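Local coordinates for periplasmic binding protein (Pseudomonas aeruginosa, PDB 2R79), which binds heme through its iron in the periplasm and probably delivers it to an inner-membrane transporter for uptake, at residues Q3-A8 / D106-P111; G10-W15 / I62-E67; P42-G45 / Q49-A52; A96-L101 / D120-L125. All blocks are in the same frame, centred on the assembly; numbering follows the deposited sequence.

Interaction 1. Residues Q3-A8 / D106-P111; sequences QRWVSA and DWLGVP
The central parallel sheet of the first lobe meets the C-terminal end of helix 94-108 here, with W5 of strand 5-7 pushing its indole against W107 and L108. W5 does all the touching on its side, and it does so with the six-membered part of the ring. Its CZ2 sits 3.6 Å from W107 O, which lies at the rim of the indole close to its plane, consistent with a weakly polar C-H...O approach. The neighbouring CH2 meets W107 CB at 3.6 Å. The two tryptophan side chains cross at about a right angle, and W5 CH2 reaches the edge of the W107 indole near its plane, 4.2 Å from CE3. L108 brings CD1 to the same end of W5 at a slant; the modelled approach to CZ2 is too short to be trusted in detail. Strand 5-7 lies between strands 25-28 and 62-65 in a four-stranded parallel sheet ordered 25-28, 5-7, 62-65, 85-87, and W5 also packs on L25, I62 and I64 of those neighbours. Putting CG anti to its carbonyl carbon (chi1 -64°) sends the W5 ring out from the strand to the helix end, while NE1 bonds back to P2 O. Past L108 the helix stops in a Schellman motif: G109 takes positive phi (80°) and its N bonds to D106 O at 3.1 Å. V110 then takes the N-cap position before the long helix 111-135. The W107 indole has a second partner in R84, a cation-pi contact.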
loop_
_atom_site.group_PDB
_atom_site.type_symbol
_atom_site.label_atom_id
_atom_site.label_comp_id
_atom_site.label_asym_id
_atom_site.label_seq_id
_atom_site.Cartn_x
_atom_site.Cartn_y
_atom_site.Cartn_z
ATOM N N GLN A 3 -35.091 12.924 -12.881
ATOM C CA GLN A 3 -34.524 12.499 -11.604
ATOM C C GLN A 3 -33.574 11.315 -11.719
ATOM O O GLN A 3 -32.638 11.187 -10.932
ATOM C CB GLN A 3 -35.639 12.145 -10.624
ATOM C CG GLN A 3 -36.541 13.307 -10.287
ATOM C CD GLN A 3 -35.777 14.484 -9.733
ATOM O OE1 GLN A 3 -35.126 14.381 -8.694
ATOM N NE2 GLN A 3 -35.849 15.616 -10.426
ATOM N N ARG A 4 -33.827 10.438 -12.683
ATOM C CA ARG A 4 -32.971 9.276 -12.881
ATOM C C ARG A 4 -32.252 9.397 -14.220
ATOM O O ARG A 4 -32.872 9.347 -15.281
ATOM C CB ARG A 4 -33.790 7.985 -12.843
ATOM C CG ARG A 4 -34.633 7.799 -11.579
ATOM C CD ARG A 4 -34.936 6.322 -11.341
ATOM N NE ARG A 4 -34.047 5.755 -10.328
ATOM C CZ ARG A 4 -33.501 4.545 -10.395
ATOM N NH1 ARG A 4 -33.744 3.761 -11.433
ATOM N NH2 ARG A 4 -32.711 4.118 -9.416
ATOM N N TRP A 5 -30.936 9.554 -14.154
ATOM C CA TRP A 5 -30.111 9.713 -15.346
ATOM C C TRP A 5 -29.184 8.541 -15.617
ATOM O O TRP A 5 -28.624 7.948 -14.698
ATOM C CB TRP A 5 -29.217 10.947 -15.215
ATOM C CG TRP A 5 -29.901 12.267 -15.123
ATOM C CD1 TRP A 5 -30.944 12.604 -14.310
ATOM C CD2 TRP A 5 -29.518 13.468 -15.802
ATOM N NE1 TRP A 5 -31.232 13.944 -14.436
ATOM C CE2 TRP A 5 -30.371 14.497 -15.347
ATOM C CE3 TRP A 5 -28.534 13.774 -16.751
ATOM C CZ2 TRP A 5 -30.270 15.813 -15.807
ATOM C CZ3 TRP A 5 -28.430 15.083 -17.209
ATOM C CH2 TRP A 5 -29.296 16.089 -16.734
ATOM N N VAL A 6 -29.025 8.221 -16.892
ATOM C CA VAL A 6 -28.094 7.189 -17.314
ATOM C C VAL A 6 -27.200 7.964 -18.280
ATOM O O VAL A 6 -27.697 8.667 -19.164
ATOM C CB VAL A 6 -28.789 6.026 -18.034
ATOM C CG1 VAL A 6 -27.767 5.197 -18.792
ATOM C CG2 VAL A 6 -29.490 5.150 -17.011
ATOM N N SER A 7 -25.888 7.867 -18.095
ATOM C CA SER A 7 -24.977 8.616 -18.941
ATOM C C SER A 7 -23.936 7.788 -19.677
ATOM O O SER A 7 -23.270 6.928 -19.087
ATOM C CB SER A 7 -24.278 9.690 -18.107
ATOM O OG SER A 7 -23.355 10.417 -18.893
ATOM N N ALA A 8 -23.802 8.073 -20.970
ATOM C CA ALA A 8 -22.847 7.400 -21.843
ATOM C C ALA A 8 -21.844 8.430 -22.349
ATOM O O ALA A 8 -22.216 9.398 -23.009
ATOM C CB ALA A 8 -23.568 6.762 -23.010
ATOM N N ASP A 106 -29.600 23.259 -17.473
ATOM C CA ASP A 106 -31.050 23.362 -17.501
ATOM C C ASP A 106 -31.763 22.098 -17.038
ATOM O O ASP A 106 -32.664 22.172 -16.206
ATOM C CB ASP A 106 -31.542 23.743 -18.902
ATOM C CG ASP A 106 -31.212 25.185 -19.270
ATOM O OD1 ASP A 106 -31.008 26.012 -18.354
ATOM O OD2 ASP A 106 -31.172 25.496 -20.482
ATOM N N TRP A 107 -31.378 20.944 -17.570
ATOM C CA TRP A 107 -32.034 19.702 -17.167
ATOM C C TRP A 107 -31.751 19.350 -15.707
ATOM O O TRP A 107 -32.463 18.545 -15.109
ATOM C CB TRP A 107 -31.604 18.532 -18.059
ATOM C CG TRP A 107 -31.788 18.764 -19.525
ATOM C CD1 TRP A 107 -32.794 19.468 -20.126
ATOM C CD2 TRP A 107 -30.946 18.285 -20.582
ATOM N NE1 TRP A 107 -32.627 19.462 -21.493
ATOM C CE2 TRP A 107 -31.501 18.744 -21.800
ATOM C CE3 TRP A 107 -29.776 17.514 -20.620
ATOM C CZ2 TRP A 107 -30.922 18.457 -23.046
ATOM C CZ3 TRP A 107 -29.199 17.227 -21.864
ATOM C CH2 TRP A 107 -29.775 17.702 -23.056
ATOM N N LEU A 108 -30.717 19.959 -15.137
ATOM C CA LEU A 108 -30.323 19.698 -13.752
ATOM C C LEU A 108 -30.891 20.758 -12.807
ATOM O O LEU A 108 -30.906 20.577 -11.589
ATOM C CB LEU A 108 -28.793 19.684 -13.658
ATOM C CG LEU A 108 -27.992 18.469 -13.171
ATOM C CD1 LEU A 108 -28.738 17.161 -13.361
ATOM C CD2 LEU A 108 -26.668 18.457 -13.932
ATOM N N GLY A 109 -31.335 21.872 -13.379
ATOM C CA GLY A 109 -31.896 22.946 -12.581
ATOM C C GLY A 109 -30.876 23.851 -11.920
ATOM O O GLY A 109 -31.171 24.477 -10.905
ATOM N N VAL A 110 -29.673 23.930 -12.482
ATOM C CA VAL A 110 -28.634 24.791 -11.919
ATOM C C VAL A 110 -27.938 25.608 -13.005
ATOM O O VAL A 110 -26.713 25.572 -13.141
ATOM C CB VAL A 110 -27.579 23.962 -11.147
ATOM C CG1 VAL A 110 -28.173 23.445 -9.844
ATOM C CG2 VAL A 110 -27.106 22.803 -11.999
ATOM N N PRO A 111 -28.717 26.380 -13.780
ATOM C CA PRO A 111 -28.185 27.214 -14.862
ATOM C C PRO A 111 -27.027 28.119 -14.450
ATOM O O PRO A 111 -26.086 28.310 -15.222
ATOM C CB PRO A 111 -29.411 28.001 -15.327
ATOM C CG PRO A 111 -30.250 28.091 -14.083
ATOM C CD PRO A 111 -30.137 26.690 -13.535
#

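Interaction 2. Residues G10-W15 / I62-E67; sequences GSLSEW and ILIGTE
L12 of helix 10-18 leans on the end of strand 62-65, touching I64, G65 and T66 in turn, and it is the residue through which this helix makes the contact. The strand enters between its neighbours in the parallel sheet, with I62 bonded by its backbone to R4 and V6 and L63 to R84 and E86. At I64 the side chain points to the helix, and its CG1 comes within 4.3 Å of L12 CD2, a loose apolar touch. G65 follows, where the CA atoms of L12 and G65 are 7.2 Å apart. G65 has no side chain, and the leucine methyl lies on its main-chain carbons, with L12 CD2 3.6 Å from G65 CA and 3.7 Å from G65 C. T66, already beyond the strand, turns CG2 to the leucine fork: CG2 is 4.0 Å from L12 CD1 and equally 4.0 Å from L12 CD2. Its chi1 of 66° sets OG1 between the backbone N and the carbonyl carbon, where it bonds to E68 N, and leaves CG2 anti to the carbonyl carbon, facing the leucine. Strand 5-7, helix 10-18 and strand 25-28 form a beta-alpha-beta crossover, and L12 also touches S7. The T66 side chain lies about 10 Å from the bound heme. With the leucine methyls meeting aliphatic carbons and backbone carbons, this contact rests on dispersion and burial, while the polar anchoring of the helix comes from neighbours such as S11 OG, which bonds to V241 O and G243 O.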
loop_
_atom_site.group_PDB
_atom_site.type_symbol
_atom_site.label_atom_id
_atom_site.label_comp_id
_atom_site.label_asym_id
_atom_site.label_seq_id
_atom_site.Cartn_x
_atom_site.Cartn_y
_atom_site.Cartn_z
ATOM N N GLY A 10 -17.628 9.269 -20.964
ATOM C CA GLY A 10 -16.871 9.731 -19.813
ATOM C C GLY A 10 -17.008 11.187 -19.394
ATOM O O GLY A 10 -17.444 11.476 -18.280
ATOM N N SER A 11 -16.631 12.106 -20.276
ATOM C CA SER A 11 -16.696 13.530 -19.967
ATOM C C SER A 11 -18.081 14.053 -19.614
ATOM O O SER A 11 -18.201 14.952 -18.789
ATOM C CB SER A 11 -16.103 14.340 -21.118
ATOM O OG SER A 11 -14.710 14.101 -21.211
ATOM N N LEU A 12 -19.124 13.514 -20.238
ATOM C CA LEU A 12 -20.482 13.949 -19.928
ATOM C C LEU A 12 -20.787 13.623 -18.461
ATOM O O LEU A 12 -21.285 14.468 -17.713
ATOM C CB LEU A 12 -21.484 13.234 -20.832
ATOM C CG LEU A 12 -22.147 14.068 -21.929
ATOM C CD1 LEU A 12 -21.090 14.818 -22.719
ATOM C CD2 LEU A 12 -22.964 13.160 -22.841
ATOM N N SER A 13 -20.476 12.393 -18.061
ATOM C CA SER A 13 -20.705 11.944 -16.695
ATOM C C SER A 13 -19.961 12.816 -15.692
ATOM O O SER A 13 -20.500 13.158 -14.638
ATOM C CB SER A 13 -20.263 10.487 -16.532
ATOM O OG SER A 13 -21.039 9.631 -17.343
ATOM N N GLU A 14 -18.720 13.161 -16.015
ATOM C CA GLU A 14 -17.932 14.002 -15.124
ATOM C C GLU A 14 -18.624 15.343 -14.941
ATOM O O GLU A 14 -18.645 15.887 -13.840
ATOM C CB GLU A 14 -16.533 14.249 -15.686
ATOM C CG GLU A 14 -15.664 13.028 -15.803
ATOM C CD GLU A 14 -14.221 13.387 -16.101
ATOM O OE1 GLU A 14 -13.577 14.017 -15.234
ATOM O OE2 GLU A 14 -13.734 13.050 -17.202
ATOM N N TRP A 15 -19.175 15.877 -16.027
ATOM C CA TRP A 15 -19.857 17.166 -15.965
ATOM C C TRP A 15 -21.097 17.111 -15.091
ATOM O O TRP A 15 -21.319 18.011 -14.290
ATOM C CB TRP A 15 -20.212 17.662 -17.369
ATOM C CG TRP A 15 -19.073 18.368 -18.019
ATOM C CD1 TRP A 15 -18.508 18.076 -19.228
ATOM C CD2 TRP A 15 -18.333 19.474 -17.487
ATOM N NE1 TRP A 15 -17.460 18.930 -19.479
ATOM C CE2 TRP A 15 -17.331 19.797 -18.429
ATOM C CE3 TRP A 15 -18.419 20.223 -16.304
ATOM C CZ2 TRP A 15 -16.419 20.841 -18.227
ATOM C CZ3 TRP A 15 -17.514 21.261 -16.101
ATOM C CH2 TRP A 15 -16.526 21.559 -17.061
ATOM N N ILE A 62 -34.004 9.931 -18.294
ATOM C CA ILE A 62 -33.246 10.512 -19.386
ATOM C C ILE A 62 -31.955 9.770 -19.675
ATOM O O ILE A 62 -31.295 9.263 -18.775
ATOM C CB ILE A 62 -32.909 11.995 -19.090
ATOM C CG1 ILE A 62 -32.089 12.592 -20.237
ATOM C CG2 ILE A 62 -32.148 12.104 -17.782
ATOM C CD1 ILE A 62 -31.779 14.069 -20.064
ATOM N N LEU A 63 -31.617 9.696 -20.953
ATOM C CA LEU A 63 -30.392 9.056 -21.392
ATOM C C LEU A 63 -29.618 10.115 -22.166
ATOM O O LEU A 63 -30.131 10.677 -23.132
ATOM C CB LEU A 63 -30.688 7.865 -22.310
ATOM C CG LEU A 63 -29.455 7.298 -23.033
ATOM C CD1 LEU A 63 -28.407 6.879 -22.013
ATOM C CD2 LEU A 63 -29.852 6.118 -23.903
ATOM N N ILE A 64 -28.396 10.398 -21.731
ATOM C CA ILE A 64 -27.579 11.388 -22.412
ATOM C C ILE A 64 -26.334 10.742 -23.007
ATOM O O ILE A 64 -25.791 9.778 -22.463
ATOM C CB ILE A 64 -27.151 12.542 -21.458
ATOM C CG1 ILE A 64 -26.244 12.011 -20.347
ATOM C CG2 ILE A 64 -28.383 13.194 -20.836
ATOM C CD1 ILE A 64 -25.695 13.102 -19.445
ATOM N N GLY A 65 -25.896 11.281 -24.137
ATOM C CA GLY A 65 -24.715 10.773 -24.807
ATOM C C GLY A 65 -24.352 11.708 -25.940
ATOM O O GLY A 65 -25.030 12.713 -26.154
ATOM N N THR A 66 -23.284 11.390 -26.665
ATOM C CA THR A 66 -22.870 12.223 -27.783
ATOM C C THR A 66 -23.146 11.488 -29.089
ATOM O O THR A 66 -23.910 10.522 -29.116
ATOM C CB THR A 66 -21.364 12.564 -27.714
ATOM O OG1 THR A 66 -20.594 11.368 -27.891
ATOM C CG2 THR A 66 -21.017 13.194 -26.374
ATOM N N GLU A 67 -22.523 11.954 -30.167
ATOM C CA GLU A 67 -22.686 11.337 -31.478
ATOM C C GLU A 67 -22.142 9.916 -31.454
ATOM O O GLU A 67 -22.684 9.027 -32.107
ATOM C CB GLU A 67 -21.926 12.129 -32.546
ATOM C CG GLU A 67 -22.345 13.574 -32.692
ATOM C CD GLU A 67 -22.162 14.367 -31.414
ATOM O OE1 GLU A 67 -21.041 14.356 -30.860
ATOM O OE2 GLU A 67 -23.144 15.003 -30.970
#

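Interaction 3. Residues P42-G45 / Q49-A52; sequences PSVG and QLAA
V44 and A51 pin the two ends of the loop carrying the heme-iron ligand Y46, with L50 packed alongside. V44 gives up the most surface. Its carbonyl O accepts from A51 N at 3.3 Å with an N-H...O angle of 158°, a fairly straight bond whose donor is tilted 21° from the carbonyl plane. The same oxygen is flanked by carbons: L50 CD2 stands 3.8 Å from V44 O, and A51 CB is also 3.8 Å from V44 O. Above the backbone bond the side chains of V44 and L50 lie side by side, pointing the same way, with V44 CG2 4.0 Å from L50 CD2. The turn round V44 is closed by S43 OG, which accepts from G45 N at 3.2 Å in an ST turn; G45 follows with positive phi. A51 is the N-cap residue of helix 52-56. Q49 touches the heme, and Q49 and A51 also pack on A51 and Q49 of a third subunit. One backbone bond, with apolar carbons of L50 and A51 beside its acceptor, thus draws together the ends of the turn, which is consistent with a fixed base for Y46 and Q49 at the heme.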
loop_
_atom_site.group_PDB
_atom_site.type_symbol
_atom_site.label_atom_id
_atom_site.label_comp_id
_atom_site.label_asym_id
_atom_site.label_seq_id
_atom_site.Cartn_x
_atom_site.Cartn_y
_atom_site.Cartn_z
ATOM N N PRO A 42 -24.473 0.818 -11.558
ATOM C CA PRO A 42 -24.815 -0.208 -12.547
ATOM C C PRO A 42 -24.198 0.163 -13.898
ATOM O O PRO A 42 -24.110 1.342 -14.237
ATOM C CB PRO A 42 -26.339 -0.151 -12.585
ATOM C CG PRO A 42 -26.696 0.254 -11.193
ATOM C CD PRO A 42 -25.681 1.329 -10.885
ATOM N N SER A 43 -23.776 -0.832 -14.669
ATOM C CA SER A 43 -23.173 -0.558 -15.968
ATOM C C SER A 43 -24.094 -0.859 -17.142
ATOM O O SER A 43 -24.765 -1.888 -17.166
ATOM C CB SER A 43 -21.882 -1.358 -16.129
ATOM O OG SER A 43 -21.391 -1.257 -17.455
ATOM N N VAL A 44 -24.116 0.044 -18.118
ATOM C CA VAL A 44 -24.941 -0.131 -19.306
ATOM C C VAL A 44 -24.097 -0.538 -20.503
ATOM O O VAL A 44 -24.575 -0.522 -21.636
ATOM C CB VAL A 44 -25.694 1.157 -19.661
ATOM C CG1 VAL A 44 -26.773 1.427 -18.632
ATOM C CG2 VAL A 44 -24.722 2.326 -19.727
ATOM N N GLY A 45 -22.843 -0.899 -20.242
ATOM C CA GLY A 45 -21.940 -1.316 -21.301
ATOM C C GLY A 45 -21.146 -0.181 -21.929
ATOM O O GLY A 45 -21.129 0.936 -21.420
ATOM N N GLN A 49 -21.751 0.655 -27.893
ATOM C CA GLN A 49 -22.510 -0.590 -27.959
ATOM C C GLN A 49 -23.427 -0.767 -26.744
ATOM O O GLN A 49 -23.324 -1.755 -26.014
ATOM C CB GLN A 49 -21.537 -1.768 -28.067
ATOM C CG GLN A 49 -20.757 -1.800 -29.377
ATOM C CD GLN A 49 -19.517 -2.668 -29.293
ATOM O OE1 GLN A 49 -19.576 -3.803 -28.825
ATOM N NE2 GLN A 49 -18.388 -2.141 -29.753
ATOM N N LEU A 50 -24.331 0.188 -26.547
ATOM C CA LEU A 50 -25.251 0.148 -25.415
ATOM C C LEU A 50 -26.161 -1.069 -25.370
ATOM O O LEU A 50 -26.575 -1.605 -26.402
ATOM C CB LEU A 50 -26.122 1.406 -25.381
ATOM C CG LEU A 50 -25.432 2.735 -25.088
ATOM C CD1 LEU A 50 -26.475 3.839 -25.047
ATOM C CD2 LEU A 50 -24.690 2.656 -23.763
ATOM N N ALA A 51 -26.467 -1.488 -24.146
ATOM C CA ALA A 51 -27.343 -2.622 -23.895
ATOM C C ALA A 51 -28.740 -2.066 -23.647
ATOM O O ALA A 51 -28.997 -1.484 -22.595
ATOM C CB ALA A 51 -26.857 -3.395 -22.667
ATOM N N ALA A 52 -29.634 -2.233 -24.619
ATOM C CA ALA A 52 -31.000 -1.736 -24.489
ATOM C C ALA A 52 -31.627 -2.206 -23.179
ATOM O O ALA A 52 -32.027 -1.395 -22.342
ATOM C CB ALA A 52 -31.840 -2.203 -25.669
#

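Interaction 4. Residues A96-L101 / D120-L125; sequences ALESNL and DYRQRL
The helices carrying L97 and E98 on one side and Y121 and R122 on the other run roughly antiparallel, with the CA atoms of E98 and Y121, the closest pair, 9.7 Å apart. In the buried part, L97 lays CD2 over one face of the Y121 ring as a CH-pi contact. CD2 is 3.6 Å from the ring centroid and 28° off the normal, displaced to the CD2-CE2 side of the ring, with Y121 CE2 only 3.3 Å from L97 CD2. Both residues place CG anti to the backbone N (chi1 176° for L97), which brings methyl and ring together between the helices. The phenol OH bonds to G245 O, so the ring is held at its far end too. Helix 94-108 belongs to the first lobe, whereas helix 111-135 is the long helix that, as in other class III periplasmic binding proteins, spans the two lobes; Y121 and L125 also pack on helix 248-259. Toward the surface, E98 and R122 cross at about a right angle. Their salt bridge is long, E98 OE1 to R122 NH1 at 3.6 Å, and the carboxylate and guanidinium planes stand 75° apart instead of pairing flat. A water closes the gap, donating to E98 OE2 at 2.6 Å and accepting a weak bond from R122 NH1 at 2.7 Å. E118 comes near as well, a weak, long ion-pair partner of R122 NH1 whose charge beside E98 could make the two carboxylates compete for the arginine.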
loop_
_atom_site.group_PDB
_atom_site.type_symbol
_atom_site.label_atom_id
_atom_site.label_comp_id
_atom_site.label_asym_id
_atom_site.label_seq_id
_atom_site.Cartn_x
_atom_site.Cartn_y
_atom_site.Cartn_z
ATOM N N ALA A 96 -18.919 23.877 -28.386
ATOM C CA ALA A 96 -19.656 22.658 -28.078
ATOM C C ALA A 96 -19.769 22.484 -26.569
ATOM O O ALA A 96 -20.842 22.169 -26.046
ATOM C CB ALA A 96 -18.956 21.460 -28.685
ATOM N N LEU A 97 -18.660 22.691 -25.866
ATOM C CA LEU A 97 -18.668 22.552 -24.418
ATOM C C LEU A 97 -19.711 23.483 -23.820
ATOM O O LEU A 97 -20.593 23.045 -23.083
ATOM C CB LEU A 97 -17.294 22.876 -23.836
ATOM C CG LEU A 97 -17.213 22.867 -22.308
ATOM C CD1 LEU A 97 -17.814 21.585 -21.743
ATOM C CD2 LEU A 97 -15.767 23.009 -21.897
ATOM N N GLU A 98 -19.611 24.765 -24.158
ATOM C CA GLU A 98 -20.532 25.779 -23.660
ATOM C C GLU A 98 -21.986 25.456 -23.970
ATOM O O GLU A 98 -22.886 25.875 -23.255
ATOM C CB GLU A 98 -20.152 27.143 -24.237
ATOM C CG GLU A 98 -18.836 27.665 -23.688
ATOM C CD GLU A 98 -18.269 28.823 -24.491
ATOM O OE1 GLU A 98 -19.034 29.756 -24.819
ATOM O OE2 GLU A 98 -17.053 28.806 -24.784
ATOM N N SER A 99 -22.214 24.701 -25.035
ATOM C CA SER A 99 -23.567 24.317 -25.406
ATOM C C SER A 99 -24.001 23.110 -24.581
ATOM O O SER A 99 -25.162 22.993 -24.197
ATOM C CB SER A 99 -23.633 23.981 -26.892
ATOM O OG SER A 99 -24.876 23.384 -27.207
ATOM N N ASN A 100 -23.068 22.203 -24.318
ATOM C CA ASN A 100 -23.387 21.031 -23.516
ATOM C C ASN A 100 -23.681 21.474 -22.082
ATOM O O ASN A 100 -24.644 21.024 -21.465
ATOM C CB ASN A 100 -22.224 20.036 -23.516
ATOM C CG ASN A 100 -22.078 19.297 -24.831
ATOM O OD1 ASN A 100 -22.998 19.260 -25.647
ATOM N ND2 ASN A 100 -20.917 18.683 -25.033
ATOM N N LEU A 101 -22.852 22.366 -21.553
ATOM C CA LEU A 101 -23.051 22.845 -20.193
ATOM C C LEU A 101 -24.387 23.561 -20.053
ATOM O O LEU A 101 -25.066 23.427 -19.038
ATOM C CB LEU A 101 -21.915 23.775 -19.780
ATOM C CG LEU A 101 -20.545 23.120 -19.605
ATOM C CD1 LEU A 101 -19.558 24.163 -19.114
ATOM C CD2 LEU A 101 -20.632 21.977 -18.618
ATOM N N ASP A 120 -15.076 29.240 -15.211
ATOM C CA ASP A 120 -13.840 28.735 -14.618
ATOM C C ASP A 120 -12.995 27.996 -15.652
ATOM O O ASP A 120 -11.770 28.081 -15.643
ATOM C CB ASP A 120 -14.132 27.776 -13.457
ATOM C CG ASP A 120 -14.809 28.458 -12.289
ATOM O OD1 ASP A 120 -14.412 29.595 -11.954
ATOM O OD2 ASP A 120 -15.730 27.854 -11.694
ATOM N N TYR A 121 -13.660 27.267 -16.538
ATOM C CA TYR A 121 -12.965 26.497 -17.554
ATOM C C TYR A 121 -12.158 27.404 -18.482
ATOM O O TYR A 121 -10.961 27.205 -18.667
ATOM C CB TYR A 121 -13.972 25.691 -18.370
ATOM C CG TYR A 121 -13.395 24.463 -19.039
ATOM C CD1 TYR A 121 -13.189 23.291 -18.317
ATOM C CD2 TYR A 121 -13.108 24.457 -20.409
ATOM C CE1 TYR A 121 -12.724 22.135 -18.937
ATOM C CE2 TYR A 121 -12.640 23.307 -21.042
ATOM C CZ TYR A 121 -12.456 22.148 -20.297
ATOM O OH TYR A 121 -12.041 20.992 -20.909
ATOM N N ARG A 122 -12.817 28.410 -19.054
ATOM C CA ARG A 122 -12.149 29.325 -19.967
ATOM C C ARG A 122 -11.027 30.086 -19.270
ATOM O O ARG A 122 -10.004 30.385 -19.877
ATOM C CB ARG A 122 -13.168 30.285 -20.588
ATOM C CG ARG A 122 -14.349 29.553 -21.228
ATOM C CD ARG A 122 -15.065 30.381 -22.285
ATOM N NE ARG A 122 -15.210 31.771 -21.878
ATOM C CZ ARG A 122 -16.012 32.648 -22.474
ATOM N NH1 ARG A 122 -16.754 32.279 -23.506
ATOM N NH2 ARG A 122 -16.060 33.903 -22.044
ATOM N N GLN A 123 -11.212 30.371 -17.988
ATOM C CA GLN A 123 -10.208 31.082 -17.212
ATOM C C GLN A 123 -8.972 30.196 -17.091
ATOM O O GLN A 123 -7.838 30.671 -17.197
ATOM C CB GLN A 123 -10.756 31.395 -15.817
ATOM C CG GLN A 123 -9.891 32.340 -14.990
ATOM C CD GLN A 123 -10.036 33.791 -15.425
ATOM O OE1 GLN A 123 -11.151 34.327 -15.480
ATOM N NE2 GLN A 123 -8.908 34.433 -15.732
ATOM N N ARG A 124 -9.204 28.907 -16.844
ATOM C CA ARG A 124 -8.123 27.944 -16.730
ATOM C C ARG A 124 -7.354 27.913 -18.052
ATOM O O ARG A 124 -6.126 27.928 -18.065
ATOM C CB ARG A 124 -8.680 26.544 -16.436
ATOM C CG ARG A 124 -9.204 26.325 -15.017
ATOM C CD ARG A 124 -8.107 26.508 -13.978
ATOM N NE ARG A 124 -7.090 25.456 -14.015
ATOM C CZ ARG A 124 -7.280 24.204 -13.600
ATOM N NH1 ARG A 124 -8.457 23.829 -13.109
ATOM N NH2 ARG A 124 -6.288 23.324 -13.664
ATOM N N LEU A 125 -8.091 27.876 -19.159
ATOM C CA LEU A 125 -7.486 27.835 -20.482
ATOM C C LEU A 125 -6.714 29.104 -20.826
ATOM O O LEU A 125 -5.673 29.040 -21.471
ATOM C CB LEU A 125 -8.554 27.567 -21.549
ATOM C CG LEU A 125 -9.285 26.226 -21.394
ATOM C CD1 LEU A 125 -10.272 26.038 -22.527
ATOM C CD2 LEU A 125 -8.278 25.093 -21.371
HETATM O O HOH W 1 -15.961 30.987 -25.720
#

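Interactions 1 and 2 grip the same parallel sheet, and their segments touch directly: S7 OG and S13 OG are 2.9 Å apart, probably hydrogen-bonded, and W5 CG packs 3.5 Å from I62 CG2. Interaction 4 joins this core through W15, whose CD2 lies 3.6 Å from L101 CD2; it shares helix 94-108 with interaction 1, though their centres are about 18 Å apart. Interaction 3 sits at the heme-binding end, meeting interaction 1 through V6 CG1 and V44 CG1 (3.9 Å) and interaction 2 through L63 CD2 and L50 CD1 (4.2 Å). Its A51 side chain is about 4 Å from a heme, while interactions 1 and 4 lie away from the pocket.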